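Local atomic coordinates of protein (CD58) (Homo sapiens, PDB entry 1CCZ), a protein that serves as a cell-surface ligand of the lymphocyte receptor CD2, which it binds through its N-terminal immunoglobulin-like domain. Residues A[25-31]-A[73-79]; A[146-151]-A[163-167]. Residue numbers count along the deposited sequence, not the author numbering.

Contact 1 of 2, residues A[25-31]-A[73-79]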
# COMPACT_ATOMS: atom_id res chain seq x y z
N GLU A 25 22.20 20.93 4.23
CA GLU A 25 21.07 20.88 5.14
C GLU A 25 19.85 20.38 4.39
O GLU A 25 19.78 20.50 3.17
CB GLU A 25 20.81 22.27 5.72
CG GLU A 25 22.00 22.85 6.46
CD GLU A 25 21.73 24.25 6.96
OE1 GLU A 25 21.82 25.21 6.15
OE2 GLU A 25 21.40 24.41 8.16
N VAL A 26 18.90 19.80 5.12
CA VAL A 26 17.68 19.28 4.50
C VAL A 26 16.57 19.31 5.52
O VAL A 26 16.81 19.11 6.70
CB VAL A 26 17.87 17.82 3.96
CG1 VAL A 26 18.17 16.88 5.07
CG2 VAL A 26 16.61 17.37 3.29
N LEU A 27 15.36 19.60 5.07
CA LEU A 27 14.21 19.64 5.96
C LEU A 27 13.06 18.83 5.32
O LEU A 27 12.77 18.97 4.12
CB LEU A 27 13.76 21.08 6.18
CG LEU A 27 12.51 21.31 7.02
CD1 LEU A 27 12.72 20.78 8.43
CD2 LEU A 27 12.19 22.79 7.08
N TRP A 28 12.42 17.98 6.13
CA TRP A 28 11.30 17.17 5.67
C TRP A 28 10.07 17.59 6.44
O TRP A 28 10.12 17.74 7.69
CB TRP A 28 11.55 15.69 5.91
CG TRP A 28 12.37 15.08 4.84
CD1 TRP A 28 13.73 14.91 4.85
CD2 TRP A 28 11.90 14.53 3.60
NE1 TRP A 28 14.12 14.27 3.70
CE2 TRP A 28 13.03 14.03 2.92
CE3 TRP A 28 10.63 14.40 3.01
CZ2 TRP A 28 12.93 13.41 1.67
CZ3 TRP A 28 10.54 13.79 1.76
CH2 TRP A 28 11.68 13.30 1.11
N LYS A 29 8.98 17.79 5.71
CA LYS A 29 7.72 18.18 6.31
C LYS A 29 6.62 17.22 5.89
O LYS A 29 6.67 16.65 4.80
CB LYS A 29 7.33 19.60 5.88
CG LYS A 29 8.13 20.70 6.55
CD LYS A 29 7.85 22.04 5.87
CE LYS A 29 8.44 23.21 6.65
NZ LYS A 29 8.23 24.51 5.94
N LYS A 30 5.66 17.03 6.79
CA LYS A 30 4.49 16.18 6.57
C LYS A 30 3.40 17.24 6.57
O LYS A 30 2.98 17.72 7.63
CB LYS A 30 4.30 15.22 7.74
CG LYS A 30 3.03 14.38 7.68
CD LYS A 30 2.90 13.57 8.96
CE LYS A 30 1.93 12.42 8.82
NZ LYS A 30 0.55 12.90 9.01
N GLN A 31 2.95 17.60 5.37
CA GLN A 31 1.97 18.65 5.24
C GLN A 31 2.79 19.91 5.53
O GLN A 31 3.75 20.20 4.82
CB GLN A 31 0.85 18.50 6.29
CG GLN A 31 -0.33 17.63 5.86
CD GLN A 31 -0.91 18.04 4.51
OE1 GLN A 31 -0.18 18.34 3.56
NE2 GLN A 31 -2.24 18.05 4.41
N ASP A 73 0.06 10.67 4.18
CA ASP A 73 0.01 12.11 3.98
C ASP A 73 0.97 12.51 2.88
O ASP A 73 1.64 11.67 2.28
CB ASP A 73 0.47 12.78 5.28
CG ASP A 73 -0.35 13.98 5.63
OD1 ASP A 73 -0.86 14.64 4.70
OD2 ASP A 73 -0.47 14.27 6.84
N GLU A 74 1.01 13.81 2.62
CA GLU A 74 1.95 14.32 1.65
C GLU A 74 3.15 14.81 2.45
O GLU A 74 3.00 15.42 3.50
CB GLU A 74 1.36 15.49 0.90
CG GLU A 74 2.11 15.73 -0.38
CD GLU A 74 2.24 17.19 -0.71
OE1 GLU A 74 1.74 18.03 0.06
OE2 GLU A 74 2.86 17.48 -1.75
N TYR A 75 4.35 14.50 1.95
CA TYR A 75 5.59 14.90 2.59
C TYR A 75 6.37 15.69 1.56
O TYR A 75 6.34 15.37 0.36
CB TYR A 75 6.41 13.68 3.02
CG TYR A 75 5.81 12.89 4.16
CD1 TYR A 75 4.65 12.12 3.97
CD2 TYR A 75 6.40 12.90 5.42
CE1 TYR A 75 4.10 11.36 5.02
CE2 TYR A 75 5.86 12.15 6.48
CZ TYR A 75 4.71 11.39 6.26
OH TYR A 75 4.19 10.64 7.28
N GLU A 76 7.07 16.71 2.03
CA GLU A 76 7.86 17.56 1.15
C GLU A 76 9.28 17.74 1.70
O GLU A 76 9.49 17.90 2.91
CB GLU A 76 7.17 18.93 1.01
CG GLU A 76 5.65 18.85 0.89
CD GLU A 76 4.92 18.85 2.24
OE1 GLU A 76 5.47 19.43 3.20
OE2 GLU A 76 3.80 18.29 2.34
N MET A 77 10.25 17.68 0.81
CA MET A 77 11.65 17.85 1.17
C MET A 77 12.16 19.17 0.66
O MET A 77 11.88 19.53 -0.48
CB MET A 77 12.49 16.75 0.53
CG MET A 77 13.93 16.70 1.03
SD MET A 77 15.14 16.83 -0.31
CE MET A 77 15.07 18.60 -0.58
N GLU A 78 12.89 19.91 1.48
CA GLU A 78 13.46 21.15 0.98
C GLU A 78 14.89 21.24 1.43
O GLU A 78 15.25 20.77 2.51
CB GLU A 78 12.70 22.38 1.46
CG GLU A 78 12.30 22.37 2.88
CD GLU A 78 11.65 23.69 3.25
OE1 GLU A 78 12.36 24.71 3.20
OE2 GLU A 78 10.44 23.71 3.57
N SER A 79 15.71 21.83 0.55
CA SER A 79 17.13 22.01 0.80
C SER A 79 17.48 23.36 0.17
O SER A 79 16.97 23.69 -0.90
CB SER A 79 17.92 20.90 0.13
OG SER A 79 19.24 20.85 0.65
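Strands 26-30 and 73-78 run antiparallel, their axes 4.6 Å apart at 163°. The ladder rests on two hydrogen-bonded pairs, Leu27 with Glu78 and Lys29 with Glu76, each joined N to O both ways at 2.8 Å. Gln31 N extends it to Glu74 O (2.9 Å), and at the other end Ser79 OG donates to Glu25 O (2.6 Å). These are the C and F strands at the centre of the GFCC'C'' sheet of a V-like immunoglobulin domain. Met77 sits where the canonical F-strand cysteine is normally found, and Tyr75, bonded through OH to Asp71 O, forms the tyrosine corner. The inward face is largely apolar in its middle: Trp28, Tyr75 and Met77 are buried there, with Lys30 at its rim. Met77 CB lies 3.4 Å from the centroid of the Trp28 six-membered ring, and Met77 CG touches Val26 CG2 (3.6 Å). Lys30 lays CG over the Tyr75 ring, 4.0 Å from its centroid, and its NZ forms a salt bridge with Asp73 OD2 (2.8 Å). On the opposite, charged face, probably the surface by which CD58 meets CD2, Lys29 NZ reaches Glu78 OE2 at 3.3 Å, a salt bridge whose hydrogen bond is weak.

Contact 2 of 2, residues A[146-151]-A[163-167]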
# COMPACT_ATOMS: atom_id res chain seq x y z
N LEU A 146 -19.37 -25.24 -14.39
CA LEU A 146 -18.46 -25.67 -13.34
C LEU A 146 -17.38 -26.58 -13.91
O LEU A 146 -16.97 -27.55 -13.29
CB LEU A 146 -19.23 -26.38 -12.23
CG LEU A 146 -20.22 -25.45 -11.50
CD1 LEU A 146 -20.98 -26.22 -10.46
CD2 LEU A 146 -19.48 -24.29 -10.85
N ARG A 147 -16.92 -26.25 -15.11
CA ARG A 147 -15.89 -27.06 -15.76
C ARG A 147 -14.50 -26.88 -15.14
O ARG A 147 -13.59 -27.67 -15.40
CB ARG A 147 -15.83 -26.72 -17.25
CG ARG A 147 -17.06 -27.15 -18.04
CD ARG A 147 -16.79 -27.02 -19.54
NE ARG A 147 -16.66 -25.63 -19.97
CZ ARG A 147 -17.69 -24.82 -20.23
NH1 ARG A 147 -18.94 -25.26 -20.10
NH2 ARG A 147 -17.47 -23.57 -20.60
N ALA A 148 -14.32 -25.82 -14.36
CA ALA A 148 -13.03 -25.58 -13.72
C ALA A 148 -13.26 -24.96 -12.35
O ALA A 148 -14.32 -24.41 -12.08
CB ALA A 148 -12.18 -24.66 -14.56
N PRO A 149 -12.29 -25.10 -11.44
CA PRO A 149 -12.48 -24.51 -10.11
C PRO A 149 -12.41 -22.98 -10.22
O PRO A 149 -12.02 -22.44 -11.24
CB PRO A 149 -11.32 -25.07 -9.29
CG PRO A 149 -10.31 -25.51 -10.28
CD PRO A 149 -11.02 -25.84 -11.55
N PHE A 150 -12.82 -22.29 -9.16
CA PHE A 150 -12.78 -20.84 -9.13
C PHE A 150 -11.59 -20.36 -8.32
O PHE A 150 -11.23 -20.97 -7.31
CB PHE A 150 -14.05 -20.30 -8.50
CG PHE A 150 -15.25 -20.43 -9.37
CD1 PHE A 150 -15.51 -19.47 -10.34
CD2 PHE A 150 -16.11 -21.51 -9.23
CE1 PHE A 150 -16.63 -19.58 -11.16
CE2 PHE A 150 -17.23 -21.64 -10.05
CZ PHE A 150 -17.49 -20.67 -11.02
N LYS A 151 -10.96 -19.28 -8.77
CA LYS A 151 -9.85 -18.72 -8.03
C LYS A 151 -10.25 -17.29 -7.74
O LYS A 151 -10.71 -16.56 -8.63
CB LYS A 151 -8.57 -18.72 -8.83
CG LYS A 151 -7.43 -17.99 -8.15
CD LYS A 151 -6.15 -18.30 -8.89
CE LYS A 151 -4.98 -17.50 -8.36
NZ LYS A 151 -4.74 -16.25 -9.14
N GLU A 163 -7.38 -17.77 -3.09
CA GLU A 163 -7.93 -19.01 -2.62
C GLU A 163 -8.50 -19.65 -3.88
O GLU A 163 -8.94 -18.96 -4.78
CB GLU A 163 -9.05 -18.76 -1.62
CG GLU A 163 -9.75 -20.02 -1.13
CD GLU A 163 -8.78 -21.00 -0.48
OE1 GLU A 163 -8.01 -21.68 -1.21
OE2 GLU A 163 -8.78 -21.08 0.76
N MET A 164 -8.45 -20.97 -3.94
CA MET A 164 -8.99 -21.67 -5.08
C MET A 164 -9.94 -22.74 -4.54
O MET A 164 -9.60 -23.43 -3.59
CB MET A 164 -7.86 -22.29 -5.89
CG MET A 164 -8.35 -22.90 -7.16
SD MET A 164 -7.01 -23.28 -8.27
CE MET A 164 -6.97 -21.77 -9.31
N GLU A 165 -11.13 -22.86 -5.11
CA GLU A 165 -12.08 -23.86 -4.63
C GLU A 165 -12.89 -24.49 -5.75
O GLU A 165 -13.21 -23.83 -6.74
CB GLU A 165 -13.07 -23.24 -3.64
CG GLU A 165 -12.45 -22.67 -2.36
CD GLU A 165 -11.75 -23.71 -1.50
OE1 GLU A 165 -11.99 -24.93 -1.67
OE2 GLU A 165 -10.94 -23.30 -0.65
N VAL A 166 -13.20 -25.77 -5.60
CA VAL A 166 -14.03 -26.49 -6.57
C VAL A 166 -15.45 -26.42 -5.99
O VAL A 166 -15.66 -26.75 -4.81
CB VAL A 166 -13.60 -28.00 -6.72
CG1 VAL A 166 -14.54 -28.73 -7.68
CG2 VAL A 166 -12.21 -28.10 -7.23
N VAL A 167 -16.42 -25.97 -6.78
CA VAL A 167 -17.82 -25.90 -6.32
C VAL A 167 -18.44 -27.31 -6.35
O VAL A 167 -18.36 -28.01 -7.37
CB VAL A 167 -18.67 -24.94 -7.20
CG1 VAL A 167 -20.12 -25.02 -6.80
CG2 VAL A 167 -18.15 -23.52 -7.06
O HOH W 1 -15.72 -25.37 -9.62
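Two backbone hydrogen bonds, Phe150 N to Glu165 O and Glu165 N to Phe150 O, each 2.9 Å with an N-H...O angle of 161°, close the open end of the hairpin made by strands 150-156 and 159-165. This is the F-G hairpin of a C2-set immunoglobulin domain, with strand 159-165 on the edge of its sheet; one residue on from Lys151 is Cys152, tied to Cys112 in the disulfide between the two sheets. Phe150 and Glu165 form the hydrogen-bonded pair, Lys151 and Met164 the non-hydrogen-bonded one, where Lys151 CA lies 3.4 Å from Glu163 O. Past Pro149 and Val166 the chains part, and a water spans the gap, donating to Ala148 O and accepting from Val167 N, 3.0 Å to each. Packing differs between the two faces. Phe150 and Val167 meet at CD2 and CG2 (3.6 Å) on the inner side, where both also touch Trp143 and Leu110. Leu146, on the turn leading into the strand, adds CD2 against Val167 CB (3.8 Å). On the outer face the Lys151 side chain makes a cation-pi contact with Tyr125 on the neighbouring strand, while Pro149 CB rests 3.8 Å from Val166 CG2 and Met164, otherwise extended, brings CE to 3.5 Å from Lys151 CB.

Each contact joins neighbouring antiparallel strands of an immunoglobulin fold, yet they share no element: contact 1 belongs to the N-terminal domain and contact 2 to the C-terminal one, their centres about 49 Å apart on opposite sides of the chain's centre. Contact 1 pairs C with F inside a sheet and buries 778 Å², with aromatic and methionine packing on one face, edged by the Lys30-Asp73 salt bridge, and Lys29, Glu76 and Glu78 on the other. Contact 2 pairs F with G at the edge of its sheet; it buries 429 Å², has no salt bridge between its segments, and has one water bridging the gap where the strands part. Five of the fourteen touching residues of contact 1 are buried, against one of nine in contact 2, a surface contact.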